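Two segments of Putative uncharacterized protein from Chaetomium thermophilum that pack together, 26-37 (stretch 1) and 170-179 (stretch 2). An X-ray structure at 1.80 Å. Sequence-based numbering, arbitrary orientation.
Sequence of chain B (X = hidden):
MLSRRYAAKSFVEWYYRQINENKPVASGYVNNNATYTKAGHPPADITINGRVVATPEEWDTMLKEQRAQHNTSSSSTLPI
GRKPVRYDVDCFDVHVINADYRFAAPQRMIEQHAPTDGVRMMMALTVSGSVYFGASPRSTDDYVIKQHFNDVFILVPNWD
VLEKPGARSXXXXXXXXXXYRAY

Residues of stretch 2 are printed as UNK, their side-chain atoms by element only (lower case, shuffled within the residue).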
# COMPACT_ATOMS: atom_id res chain seq x y z
N ALA B 26 -19.15 0.63 0.21
CA ALA B 26 -19.20 1.72 -0.76
C ALA B 26 -19.19 3.10 -0.09
O ALA B 26 -18.69 4.08 -0.67
CB ALA B 26 -20.43 1.59 -1.64
N SER B 27 -19.72 3.19 1.12
CA SER B 27 -19.77 4.46 1.83
C SER B 27 -18.37 4.92 2.26
O SER B 27 -18.19 6.08 2.66
CB SER B 27 -20.68 4.36 3.06
OG SER B 27 -20.06 3.60 4.08
N GLY B 28 -17.39 4.03 2.16
CA GLY B 28 -16.02 4.36 2.51
C GLY B 28 -15.21 4.96 1.37
O GLY B 28 -14.04 5.27 1.54
N TYR B 29 -15.85 5.12 0.21
CA TYR B 29 -15.18 5.66 -0.98
C TYR B 29 -15.57 7.11 -1.24
O TYR B 29 -16.60 7.58 -0.76
CB TYR B 29 -15.51 4.81 -2.20
CG TYR B 29 -14.93 3.42 -2.15
CD1 TYR B 29 -15.50 2.44 -1.35
CD2 TYR B 29 -13.80 3.09 -2.89
CE1 TYR B 29 -14.98 1.17 -1.29
CE2 TYR B 29 -13.27 1.81 -2.83
CZ TYR B 29 -13.86 0.86 -2.03
OH TYR B 29 -13.35 -0.41 -1.96
N VAL B 30 -14.75 7.82 -2.02
CA VAL B 30 -15.00 9.24 -2.28
C VAL B 30 -16.25 9.48 -3.12
O VAL B 30 -16.84 10.55 -3.05
CB VAL B 30 -13.80 9.91 -2.99
CG1 VAL B 30 -12.58 9.97 -2.07
CG2 VAL B 30 -13.49 9.21 -4.32
N ASN B 31 -16.65 8.48 -3.91
CA ASN B 31 -17.74 8.66 -4.88
C ASN B 31 -19.02 9.22 -4.27
O ASN B 31 -19.65 10.10 -4.86
CB ASN B 31 -18.07 7.33 -5.57
CG ASN B 31 -16.89 6.76 -6.32
OD1 ASN B 31 -15.77 6.73 -5.81
ND2 ASN B 31 -17.14 6.32 -7.56
N ASN B 32 -19.40 8.72 -3.11
CA ASN B 32 -20.66 9.10 -2.48
C ASN B 32 -20.47 10.13 -1.37
O ASN B 32 -21.21 10.15 -0.39
CB ASN B 32 -21.37 7.86 -1.94
CG ASN B 32 -21.68 6.84 -3.02
OD1 ASN B 32 -21.92 7.21 -4.18
ND2 ASN B 32 -21.65 5.57 -2.66
N ASN B 33 -19.46 10.99 -1.54
CA ASN B 33 -19.20 12.06 -0.60
C ASN B 33 -19.68 13.40 -1.16
O ASN B 33 -19.43 13.72 -2.32
CB ASN B 33 -17.70 12.13 -0.27
CG ASN B 33 -17.38 13.24 0.71
OD1 ASN B 33 -16.92 14.32 0.32
ND2 ASN B 33 -17.62 12.99 1.99
N ALA B 34 -20.39 14.15 -0.33
CA ALA B 34 -21.02 15.40 -0.75
C ALA B 34 -20.01 16.43 -1.23
O ALA B 34 -20.17 17.02 -2.30
CB ALA B 34 -21.84 15.98 0.40
N THR B 35 -18.97 16.66 -0.44
CA THR B 35 -17.99 17.69 -0.74
C THR B 35 -17.13 17.33 -1.95
O THR B 35 -16.90 18.16 -2.83
CB THR B 35 -17.09 17.97 0.48
OG1 THR B 35 -17.84 18.71 1.44
CG2 THR B 35 -15.86 18.77 0.09
N TYR B 36 -16.66 16.09 -2.01
CA TYR B 36 -15.83 15.67 -3.13
C TYR B 36 -16.64 15.64 -4.42
O TYR B 36 -16.12 15.91 -5.50
CB TYR B 36 -15.19 14.31 -2.86
CG TYR B 36 -13.97 14.40 -1.96
CD1 TYR B 36 -12.95 15.31 -2.22
CD2 TYR B 36 -13.85 13.60 -0.85
CE1 TYR B 36 -11.84 15.40 -1.40
CE2 TYR B 36 -12.75 13.68 -0.02
CZ TYR B 36 -11.75 14.58 -0.30
OH TYR B 36 -10.65 14.65 0.53
N THR B 37 -17.93 15.32 -4.31
CA THR B 37 -18.80 15.29 -5.48
C THR B 37 -19.01 16.70 -6.02
O THR B 37 -18.95 16.92 -7.23
CB THR B 37 -20.15 14.64 -5.16
OG1 THR B 37 -19.95 13.25 -4.85
CG2 THR B 37 -21.11 14.74 -6.34
N UNK B 170 -19.55 7.82 10.85
CA UNK B 170 -18.95 8.33 9.63
C UNK B 170 -17.48 8.01 9.49
O UNK B 170 -16.77 7.72 10.45
N UNK B 171 -17.02 8.10 8.24
CA UNK B 171 -15.65 7.79 7.88
C UNK B 171 -14.80 9.06 7.86
O UNK B 171 -15.11 9.99 7.13
c UNK B 171 -12.94 5.11 8.35
c UNK B 171 -15.63 7.11 6.52
n UNK B 171 -13.25 4.49 9.48
c UNK B 171 -15.23 4.83 7.47
n UNK B 171 -11.72 5.59 8.16
c UNK B 171 -16.10 5.65 6.54
n UNK B 171 -13.85 5.28 7.39
N UNK B 172 -13.75 9.11 8.68
CA UNK B 172 -12.90 10.29 8.77
C UNK B 172 -12.02 10.46 7.53
O UNK B 172 -11.68 11.59 7.15
n UNK B 172 -13.31 11.00 14.34
c UNK B 172 -11.73 10.50 12.47
c UNK B 172 -12.01 10.23 10.00
c UNK B 172 -12.71 10.59 11.31
c UNK B 172 -12.09 11.44 13.60
N UNK B 173 -11.65 9.33 6.93
CA UNK B 173 -10.87 9.32 5.69
C UNK B 173 -11.49 8.35 4.69
O UNK B 173 -11.96 7.27 5.07
c UNK B 173 -8.07 11.05 6.33
c UNK B 173 -7.49 12.02 7.14
c UNK B 173 -8.31 10.86 9.08
c UNK B 173 -9.41 8.95 5.99
c UNK B 173 -8.88 9.90 8.26
c UNK B 173 -7.62 11.92 8.51
o UNK B 173 -7.05 12.88 9.31
c UNK B 173 -8.76 9.98 6.88
N UNK B 174 -11.51 8.76 3.43
CA UNK B 174 -12.21 8.03 2.38
C UNK B 174 -11.25 7.45 1.35
O UNK B 174 -10.14 7.93 1.18
c UNK B 174 -14.27 9.55 2.59
c UNK B 174 -15.25 8.48 3.04
c UNK B 174 -14.99 10.69 1.88
c UNK B 174 -13.20 8.95 1.68
N UNK B 175 -11.69 6.41 0.65
CA UNK B 175 -10.86 5.75 -0.35
C UNK B 175 -10.94 6.46 -1.69
O UNK B 175 -12.01 6.54 -2.31
c UNK B 175 -12.08 2.26 0.70
c UNK B 175 -11.28 3.53 0.76
c UNK B 175 -10.34 3.61 -1.56
c UNK B 175 -11.27 4.29 -0.56
N UNK B 176 -9.79 6.96 -2.14
CA UNK B 176 -9.67 7.60 -3.45
C UNK B 176 -9.16 6.61 -4.49
O UNK B 176 -9.51 6.70 -5.67
c UNK B 176 -8.74 8.79 -3.37
N UNK B 177 -8.31 5.69 -4.05
CA UNK B 177 -7.80 4.61 -4.89
C UNK B 177 -7.75 3.32 -4.09
O UNK B 177 -7.54 3.35 -2.87
o UNK B 177 -6.42 5.99 -6.36
c UNK B 177 -6.40 4.92 -5.44
N UNK B 178 -7.92 2.20 -4.78
CA UNK B 178 -7.95 0.90 -4.14
C UNK B 178 -7.50 -0.15 -5.14
O UNK B 178 -8.06 -0.23 -6.24
c UNK B 178 -9.52 -0.80 -3.08
c UNK B 178 -9.36 0.58 -3.64
c UNK B 178 -10.59 -2.62 -2.46
n UNK B 178 -9.31 -2.80 -2.21
n UNK B 178 -10.74 -1.42 -2.99
c UNK B 178 -8.62 -1.67 -2.58
N UNK B 179 -6.48 -0.92 -4.78
CA UNK B 179 -6.09 -2.09 -5.55
C UNK B 179 -6.14 -3.32 -4.66
O UNK B 179 -5.53 -3.35 -3.59
c UNK B 179 -4.69 -1.95 -6.14
c UNK B 179 -3.04 -0.66 -7.46
c UNK B 179 -2.80 0.52 -8.37
n UNK B 179 -3.73 0.52 -9.54
c UNK B 179 -4.48 -0.72 -6.97
O HOH W 1 -13.36 4.83 4.32

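Position 170 has no side-chain atoms and touches nothing on stretch 1. Its phi/psi of 111/160 would jam a CB against the preceding carbonyl oxygen, so it is Gly-170.

Position 171 carries three carbons, a nitrogen, then a carbon bearing two more nitrogens: a guanidinium, hence Arg-171. Its CG lies 4.2 Å from Gly-28 CA, and its NE gives a weak hydrogen bond to water 1, NE to water O 3.1 Å.

At 172, four carbons in a row end in nitrogen, well clear of stretch 1; this is Lys-172.

Position 173 has one carbon, then a six-carbon ring bearing an oxygen, which identifies Tyr-173. Its CA-to-CB bond points away from stretch 1, but its backbone O accepts from water 1 at 2.9 Å from the water O.

Position 174 has four carbons forked at the second, and its CB points toward stretch 1, 3.9 Å from Val-30 CG1. One fork tip is 3.5 Å from Asn-33 ND2 and the other 3.8 Å from Ser-27 O. The fork makes it Leu-174; the first tip, CD1, also meets the Tyr-36 ring near its plane, 4.1 Å from Tyr-36 CD2.

Position 175 also has four carbons, but they fork at the first, with one arm two carbons long: Ile-175. The end of that arm, CD1, sits over a face of the Tyr-29 ring, 3.6 Å from the ring centroid and 14° off the normal, a CH-pi contact.

Position 176 has a single side-chain carbon, so it is Ala-176; its CB is 4.2 Å from Val-30 CG1. The chain turns a corner here.

Position 177 shows one carbon then one oxygen, pointing away without contact: Ser-177.

Position 178 has one carbon leading to a five-membered ring of three carbons and two nitrogens, hence His-178. Its ND1 hydrogen-bonds Tyr-29 OH at 3.0 Å; either atom could be the donor.

Position 179, four carbons ending in nitrogen and out of reach, is Lys-179.

The contact is built on a single beta bridge between Tyr-29 and Ile-175, whose CA atoms are 4.4 Å apart. Ile-175 N donates to Gly-28 O (2.8 Å, 163°), and Val-30 N donates to Ile-175 O (3.0 Å, 152°). Water 1 also donates to Gly-28 O, 2.9 Å from the water O, linking that carbonyl to Arg-171 and Tyr-173. Around this backbone link, Leu-174 contributes the largest covered area, 101 Å² of the 496 Å² total. Asn-33, beside its CD1, caps the following helix: its OD1 accepts from Tyr-36 N at 2.9 Å.

Stretch 2, residues 170-179: GRKYLIASHK
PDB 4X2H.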